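Local coordinates for hydrophilic protein, virA protein (Chromobacterium violaceum, PDB 3BO6) that probably acts as a phosphothreonine lyase effector, removing phosphate from phosphothreonine in host proteins by elimination rather than hydrolysis, at residues K83-V88 with V130-T135. Residues are numbered along the deposited sequence; the frame is centred on the assembly and turned at random.
Sequences KFHISV and VGAQFT. With SO4 (sulfate ion), chain C.
Lys-83 brings its CE to 3.7 Å from CG2 of Thr-135, while its NZ hydrogen-bonds the bound sulfate and forms a salt bridge with Glu-194. On the same face of the sheet, His-85 runs side by side with Thr-135, whose OG1 lies in the plane of the imidazole at the CD2 edge. The ring is fixed at both nitrogens: NE2 gives sulfate O4 a nearly straight bond of 2.7 Å, and ND1 pairs with Asp-180. Ala-132 CB rests against His-85 CB and CG, 3.8 Å from each. Ile-86 turns to the other face, packing CB and CD1 against Phe-134 CB and also touching Leu-100 of helix 93-104 and Leu-162 and Leu-166 of helix 149-168. Its N donates to Phe-134 O at 2.9 Å, whereas its O receives two weak bonds, from the N atoms of Gln-133 and Phe-134. Ser-87 OG, beside its own backbone N (chi1 -60°), accepts a hydrogen bond from Ala-132 N at 2.8 Å. At Val-88 the Gln-133 amide, its chain bent at chi2 (100°), takes the place of a strand backbone: OE1 accepts an in-plane hydrogen bond from Val-88 N on a lone pair, and NE2 returns one to Val-88 O. Gln-133 and Phe-134 opposite Ile-86 form a classic beta bulge ending the regular antiparallel ladder; the sulfate, probably from the crystallisation liquor and also held by Arg-127, Arg-192 and Arg-199, marks a site consistent with substrate-phosphate binding.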
loop_
_atom_site.group_PDB
_atom_site.type_symbol
_atom_site.label_atom_id
_atom_site.label_comp_id
_atom_site.label_asym_id
_atom_site.label_seq_id
_atom_site.Cartn_x
_atom_site.Cartn_y
_atom_site.Cartn_z
ATOM N N LYS A 83 0.249 -3.434 -5.459
ATOM C CA LYS A 83 -0.100 -3.319 -4.050
ATOM C C LYS A 83 1.141 -3.349 -3.179
ATOM O O LYS A 83 2.181 -3.937 -3.522
ATOM C CB LYS A 83 -1.097 -4.412 -3.644
ATOM C CG LYS A 83 -0.510 -5.809 -3.586
ATOM C CD LYS A 83 -1.603 -6.905 -3.735
ATOM C CE LYS A 83 -2.608 -6.872 -2.606
ATOM N NZ LYS A 83 -3.689 -7.882 -2.839
ATOM N N PHE A 84 1.022 -2.702 -2.026
ATOM C CA PHE A 84 2.054 -2.762 -1.009
ATOM C C PHE A 84 1.544 -3.450 0.231
ATOM O O PHE A 84 0.361 -3.364 0.561
ATOM C CB PHE A 84 2.490 -1.354 -0.573
ATOM C CG PHE A 84 3.079 -0.524 -1.666
ATOM C CD1 PHE A 84 2.387 0.570 -2.177
ATOM C CD2 PHE A 84 4.355 -0.785 -2.137
ATOM C CE1 PHE A 84 2.944 1.374 -3.173
ATOM C CE2 PHE A 84 4.929 0.008 -3.132
ATOM C CZ PHE A 84 4.207 1.087 -3.651
ATOM N N HIS A 85 2.458 -4.080 0.954
ATOM C CA HIS A 85 2.176 -4.523 2.306
ATOM C C HIS A 85 3.086 -3.751 3.236
ATOM O O HIS A 85 4.151 -3.260 2.825
ATOM C CB HIS A 85 2.456 -6.015 2.432
ATOM C CG HIS A 85 1.579 -6.863 1.573
ATOM N ND1 HIS A 85 2.059 -7.578 0.501
ATOM C CD2 HIS A 85 0.249 -7.119 1.638
ATOM C CE1 HIS A 85 1.060 -8.238 -0.066
ATOM N NE2 HIS A 85 -0.045 -7.982 0.611
ATOM N N ILE A 86 2.663 -3.644 4.492
ATOM C CA ILE A 86 3.481 -3.079 5.559
ATOM C C ILE A 86 3.607 -4.127 6.656
ATOM O O ILE A 86 2.592 -4.670 7.118
ATOM C CB ILE A 86 2.863 -1.801 6.154
ATOM C CG1 ILE A 86 2.468 -0.825 5.042
ATOM C CG2 ILE A 86 3.859 -1.139 7.130
ATOM C CD1 ILE A 86 1.789 0.454 5.553
ATOM N N SER A 87 4.837 -4.443 7.053
ATOM C CA SER A 87 5.088 -5.484 8.055
ATOM C C SER A 87 5.689 -4.897 9.325
ATOM O O SER A 87 6.781 -4.309 9.295
ATOM C CB SER A 87 6.046 -6.548 7.503
ATOM O OG SER A 87 5.508 -7.156 6.352
ATOM N N VAL A 88 4.963 -5.035 10.428
ATOM C CA VAL A 88 5.498 -4.692 11.741
ATOM C C VAL A 88 5.499 -5.922 12.644
ATOM O O VAL A 88 4.949 -6.982 12.290
ATOM C CB VAL A 88 4.708 -3.537 12.397
ATOM C CG1 VAL A 88 4.759 -2.281 11.527
ATOM C CG2 VAL A 88 3.264 -3.949 12.683
ATOM N N VAL A 130 2.076 -12.235 11.015
ATOM C CA VAL A 130 3.470 -12.053 11.425
ATOM C C VAL A 130 4.143 -10.910 10.667
ATOM O O VAL A 130 5.227 -10.443 11.038
ATOM C CB VAL A 130 4.281 -13.357 11.281
ATOM C CG1 VAL A 130 3.692 -14.433 12.188
ATOM C CG2 VAL A 130 4.339 -13.819 9.808
ATOM N N GLY A 131 3.484 -10.480 9.603
ATOM C CA GLY A 131 3.868 -9.302 8.839
ATOM C C GLY A 131 2.690 -8.973 7.948
ATOM O O GLY A 131 1.586 -9.492 8.147
ATOM N N ALA A 132 2.919 -8.109 6.962
ATOM C CA ALA A 132 1.906 -7.731 5.985
ATOM C C ALA A 132 0.541 -7.479 6.620
ATOM O O ALA A 132 -0.491 -7.906 6.091
ATOM C CB ALA A 132 1.790 -8.800 4.891
ATOM N N GLN A 133 0.544 -6.782 7.757
ATOM C CA GLN A 133 -0.700 -6.493 8.465
ATOM C C GLN A 133 -1.450 -5.310 7.862
ATOM O O GLN A 133 -2.617 -5.075 8.192
ATOM C CB GLN A 133 -0.448 -6.269 9.953
ATOM C CG GLN A 133 0.256 -7.443 10.614
ATOM C CD GLN A 133 1.746 -7.232 10.785
ATOM O OE1 GLN A 133 2.351 -6.376 10.132
ATOM N NE2 GLN A 133 2.362 -8.024 11.656
ATOM N N PHE A 134 -0.790 -4.546 6.996
ATOM C CA PHE A 134 -1.476 -3.517 6.217
ATOM C C PHE A 134 -1.313 -3.836 4.746
ATOM O O PHE A 134 -0.220 -4.216 4.313
ATOM C CB PHE A 134 -0.881 -2.116 6.459
ATOM C CG PHE A 134 -0.946 -1.649 7.896
ATOM C CD1 PHE A 134 -1.844 -0.665 8.281
ATOM C CD2 PHE A 134 -0.084 -2.177 8.840
ATOM C CE1 PHE A 134 -1.895 -0.234 9.616
ATOM C CE2 PHE A 134 -0.139 -1.761 10.161
ATOM C CZ PHE A 134 -1.032 -0.790 10.537
ATOM N N THR A 135 -2.385 -3.690 3.980
ATOM C CA THR A 135 -2.342 -3.838 2.529
ATOM C C THR A 135 -2.839 -2.544 1.898
ATOM O O THR A 135 -3.915 -2.070 2.235
ATOM C CB THR A 135 -3.226 -5.010 2.097
ATOM O OG1 THR A 135 -2.750 -6.217 2.716
ATOM C CG2 THR A 135 -3.197 -5.165 0.577
HETATM S S SO4 C . -2.060 -10.413 -0.950
HETATM O O1 SO4 C . -0.604 -10.537 -1.165
HETATM O O2 SO4 C . -2.759 -10.490 -2.224
HETATM O O3 SO4 C . -2.503 -11.498 -0.093
HETATM O O4 SO4 C . -2.360 -9.118 -0.335
#